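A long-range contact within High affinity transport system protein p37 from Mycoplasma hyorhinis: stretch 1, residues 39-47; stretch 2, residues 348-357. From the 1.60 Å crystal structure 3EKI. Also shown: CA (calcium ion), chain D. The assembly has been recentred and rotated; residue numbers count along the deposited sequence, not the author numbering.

Stretch 1 39-47: QGQWDKSIT
Stretch 2, residues 348-357: FRKSVNQLEQ

Stretch 1 runs extended from Gly-40 (phi/psi 93/166) through Gln-41 (-89/135), Trp-42 (-63/132) and Asp-43 (-119/118), bends at Lys-44 (-78/-1) and enters a strand at Ser-45. Stretch 2 comes in on a strand that includes Phe-348, makes a type I turn from Arg-349 to Val-352 (Lys-350 -65/-34, Ser-351 -89/7), and starts a helix at Gln-354. Gly-40 and Asn-353 set the register, CA to CA 4.0 Å, and a single bridge joins Gln-41 to Val-352. Around it, Gln-41 N donates weakly to Ser-351 O (3.0 Å), Asn-353 N donates to Gln-41 O (3.1 Å), and Gln-354 N at the helix start donates to Gln-39 O (2.9 Å). Glycine suits position 40: its phi is positive, and an ideal CB built on Gly-40 would clash with Ser-351 O, which already lies 3.5 Å from Gly-40 CA.

Asn-353 (chi1 t, chi2 -91°) works in two directions. Its OD1 caps the helix, accepting from Glu-356 N (3.1 Å) and weakly from Leu-355 N (2.8 Å), while ND2 donates to Gly-40 O (3.1 Å). Trp-42 (chi1 t, chi2 -91°) lays its six-membered ring against Glu-356, whose CB sits 4.0 Å from the ring centroid, over one face; Leu-355 CB lies at the edge, 4.4 Å from Trp-42 CZ3.

Buried Glu-356, extended with chi1 and chi2 both t, points toward stretch 1: OE1 accepts from Asp-43 N (2.9 Å), and OE2 lies 2.6 Å from Asp-43 O and 3.3 Å from Ile-46 CG1. Asp-43 (chi1 t) places OD2 between two positive partners, 2.9 Å from Arg-349 NH2 in a salt bridge and 2.4 Å from the calcium ion, which also binds Ser-45 O at 2.4 Å. Arg-349 (chi1 p, chi2 and chi3 t) reaches Asp-43 edge-on; water 1 links its NH2 (2.8 Å) to Gln-41 O (2.9 Å). Together the stretches bury 641 Å².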

# COMPACT_ATOMS: atom_id res chain seq x y z
N GLN A 39 -22.82 12.86 18.18
CA GLN A 39 -23.10 13.58 16.94
C GLN A 39 -21.87 14.32 16.39
O GLN A 39 -21.54 14.12 15.21
CB GLN A 39 -24.22 14.61 17.12
CG GLN A 39 -24.90 14.90 15.78
CD GLN A 39 -25.55 13.64 15.24
OE1 GLN A 39 -26.35 13.03 15.96
NE2 GLN A 39 -25.21 13.26 14.01
N GLY A 40 -21.25 15.11 17.25
CA GLY A 40 -20.03 15.86 17.01
C GLY A 40 -20.34 17.26 16.50
O GLY A 40 -21.49 17.51 16.12
N GLN A 41 -19.34 18.13 16.51
CA GLN A 41 -19.50 19.52 16.08
C GLN A 41 -19.25 19.71 14.58
O GLN A 41 -18.27 19.19 14.05
CB GLN A 41 -18.57 20.45 16.85
CG GLN A 41 -18.52 20.10 18.33
CD GLN A 41 -17.88 21.26 19.09
OE1 GLN A 41 -16.73 21.15 19.48
NE2 GLN A 41 -18.66 22.32 19.28
N TRP A 42 -20.15 20.46 13.94
CA TRP A 42 -19.91 20.89 12.56
C TRP A 42 -18.68 21.76 12.52
O TRP A 42 -18.50 22.70 13.30
CB TRP A 42 -21.11 21.65 12.00
CG TRP A 42 -21.01 21.93 10.54
CD1 TRP A 42 -20.48 23.03 9.93
CD2 TRP A 42 -21.47 21.04 9.51
NE1 TRP A 42 -20.58 22.89 8.57
CE2 TRP A 42 -21.19 21.68 8.28
CE3 TRP A 42 -22.09 19.78 9.51
CZ2 TRP A 42 -21.51 21.08 7.07
CZ3 TRP A 42 -22.42 19.19 8.30
CH2 TRP A 42 -22.13 19.84 7.08
N ASP A 43 -17.75 21.50 11.61
CA ASP A 43 -16.53 22.28 11.55
C ASP A 43 -16.48 22.96 10.19
O ASP A 43 -16.47 22.25 9.18
CB ASP A 43 -15.33 21.34 11.74
CG ASP A 43 -14.03 22.06 11.91
OD1 ASP A 43 -14.00 23.31 11.77
OD2 ASP A 43 -13.00 21.41 12.20
N LYS A 44 -16.46 24.28 10.16
CA LYS A 44 -16.52 24.99 8.88
C LYS A 44 -15.20 25.02 8.15
O LYS A 44 -15.10 25.54 7.03
CB LYS A 44 -17.02 26.43 9.11
CG LYS A 44 -16.01 27.26 9.89
CD LYS A 44 -16.58 28.60 10.35
CE LYS A 44 -15.51 29.43 11.04
NZ LYS A 44 -16.09 30.24 12.15
N SER A 45 -14.16 24.45 8.72
CA SER A 45 -12.84 24.35 8.13
C SER A 45 -12.38 22.90 8.24
O SER A 45 -12.28 22.38 9.37
CB SER A 45 -11.84 25.28 8.81
OG SER A 45 -10.50 25.02 8.41
N ILE A 46 -12.14 22.22 7.13
CA ILE A 46 -11.68 20.84 7.20
C ILE A 46 -10.26 20.81 6.62
O ILE A 46 -10.08 21.30 5.52
CB ILE A 46 -12.66 19.92 6.48
CG1 ILE A 46 -14.01 19.76 7.19
CG2 ILE A 46 -12.04 18.55 6.21
CD1 ILE A 46 -13.91 18.87 8.42
N THR A 47 -9.35 20.26 7.39
CA THR A 47 -7.96 20.11 6.98
C THR A 47 -7.58 18.64 6.86
O THR A 47 -7.70 17.91 7.85
CB THR A 47 -7.03 20.80 8.00
OG1 THR A 47 -7.33 22.20 8.06
CG2 THR A 47 -5.57 20.68 7.57
N PHE A 348 -11.18 9.95 10.56
CA PHE A 348 -11.49 11.24 11.13
C PHE A 348 -11.11 11.37 12.59
O PHE A 348 -11.18 10.36 13.30
CB PHE A 348 -13.00 11.54 11.10
CG PHE A 348 -13.52 11.89 9.72
CD1 PHE A 348 -13.38 13.18 9.25
CD2 PHE A 348 -14.15 10.92 8.96
CE1 PHE A 348 -13.87 13.50 7.99
CE2 PHE A 348 -14.61 11.23 7.69
CZ PHE A 348 -14.44 12.52 7.22
N ARG A 349 -10.75 12.57 13.02
CA ARG A 349 -10.80 12.86 14.46
C ARG A 349 -12.25 12.68 14.91
O ARG A 349 -13.22 12.84 14.17
CB ARG A 349 -10.22 14.21 14.81
CG ARG A 349 -10.99 15.39 14.25
CD ARG A 349 -10.48 16.75 14.71
NE ARG A 349 -11.35 17.82 14.21
CZ ARG A 349 -12.41 18.34 14.77
NH1 ARG A 349 -12.84 17.89 15.95
NH2 ARG A 349 -13.08 19.31 14.16
N LYS A 350 -12.41 12.26 16.17
CA LYS A 350 -13.67 11.72 16.65
C LYS A 350 -14.80 12.75 16.66
O LYS A 350 -15.95 12.36 16.43
CB LYS A 350 -13.48 11.18 18.07
CG LYS A 350 -14.42 10.04 18.44
CD LYS A 350 -14.20 9.71 19.91
CE LYS A 350 -14.60 8.29 20.25
NZ LYS A 350 -13.64 7.70 21.24
N SER A 351 -14.47 14.00 16.93
CA SER A 351 -15.53 14.99 17.11
C SER A 351 -15.99 15.69 15.85
O SER A 351 -16.82 16.60 15.92
CB SER A 351 -15.09 16.04 18.17
OG SER A 351 -14.96 15.39 19.43
N VAL A 352 -15.54 15.31 14.65
CA VAL A 352 -16.15 15.88 13.46
C VAL A 352 -17.58 15.39 13.34
O VAL A 352 -17.86 14.19 13.48
CB VAL A 352 -15.39 15.49 12.17
CG1 VAL A 352 -16.22 15.91 10.96
CG2 VAL A 352 -14.01 16.09 12.17
N ASN A 353 -18.54 16.28 13.11
CA ASN A 353 -19.94 15.89 13.01
C ASN A 353 -20.18 14.74 12.04
O ASN A 353 -19.61 14.77 10.93
CB ASN A 353 -20.75 17.10 12.56
CG ASN A 353 -22.22 16.82 12.33
OD1 ASN A 353 -22.64 16.46 11.24
ND2 ASN A 353 -22.97 16.98 13.41
N GLN A 354 -20.95 13.75 12.42
CA GLN A 354 -21.25 12.58 11.61
C GLN A 354 -21.83 12.89 10.24
O GLN A 354 -21.46 12.26 9.24
CB GLN A 354 -22.24 11.64 12.33
CG GLN A 354 -21.86 10.16 12.28
CD GLN A 354 -22.61 9.31 13.29
OE1 GLN A 354 -23.33 8.37 12.91
NE2 GLN A 354 -22.46 9.62 14.57
N LEU A 355 -22.74 13.85 10.16
CA LEU A 355 -23.33 14.28 8.90
C LEU A 355 -22.23 14.82 7.98
O LEU A 355 -22.24 14.50 6.79
CB LEU A 355 -24.38 15.37 9.11
CG LEU A 355 -25.56 14.97 9.98
CD1 LEU A 355 -26.45 16.19 10.24
CD2 LEU A 355 -26.39 13.87 9.34
N GLU A 356 -21.32 15.60 8.56
CA GLU A 356 -20.18 16.14 7.79
C GLU A 356 -19.25 15.02 7.33
O GLU A 356 -18.80 15.04 6.17
CB GLU A 356 -19.45 17.18 8.63
CG GLU A 356 -18.46 18.03 7.83
CD GLU A 356 -17.88 19.19 8.61
OE1 GLU A 356 -18.08 19.20 9.84
OE2 GLU A 356 -17.23 20.07 8.01
N GLN A 357 -18.98 14.05 8.19
CA GLN A 357 -18.12 12.92 7.80
C GLN A 357 -18.71 12.20 6.61
O GLN A 357 -18.05 11.90 5.61
CB GLN A 357 -17.93 11.95 8.97
CG GLN A 357 -17.13 12.43 10.15
CD GLN A 357 -16.92 11.32 11.17
OE1 GLN A 357 -16.81 10.16 10.77
NE2 GLN A 357 -16.85 11.64 12.44
CA CA D . -10.85 21.75 11.16
O HOH W 1 -15.66 19.79 15.08
O HOH W 2 -14.41 19.39 18.07
O HOH W 3 -11.17 24.10 12.05
O HOH W 4 -9.27 23.14 9.62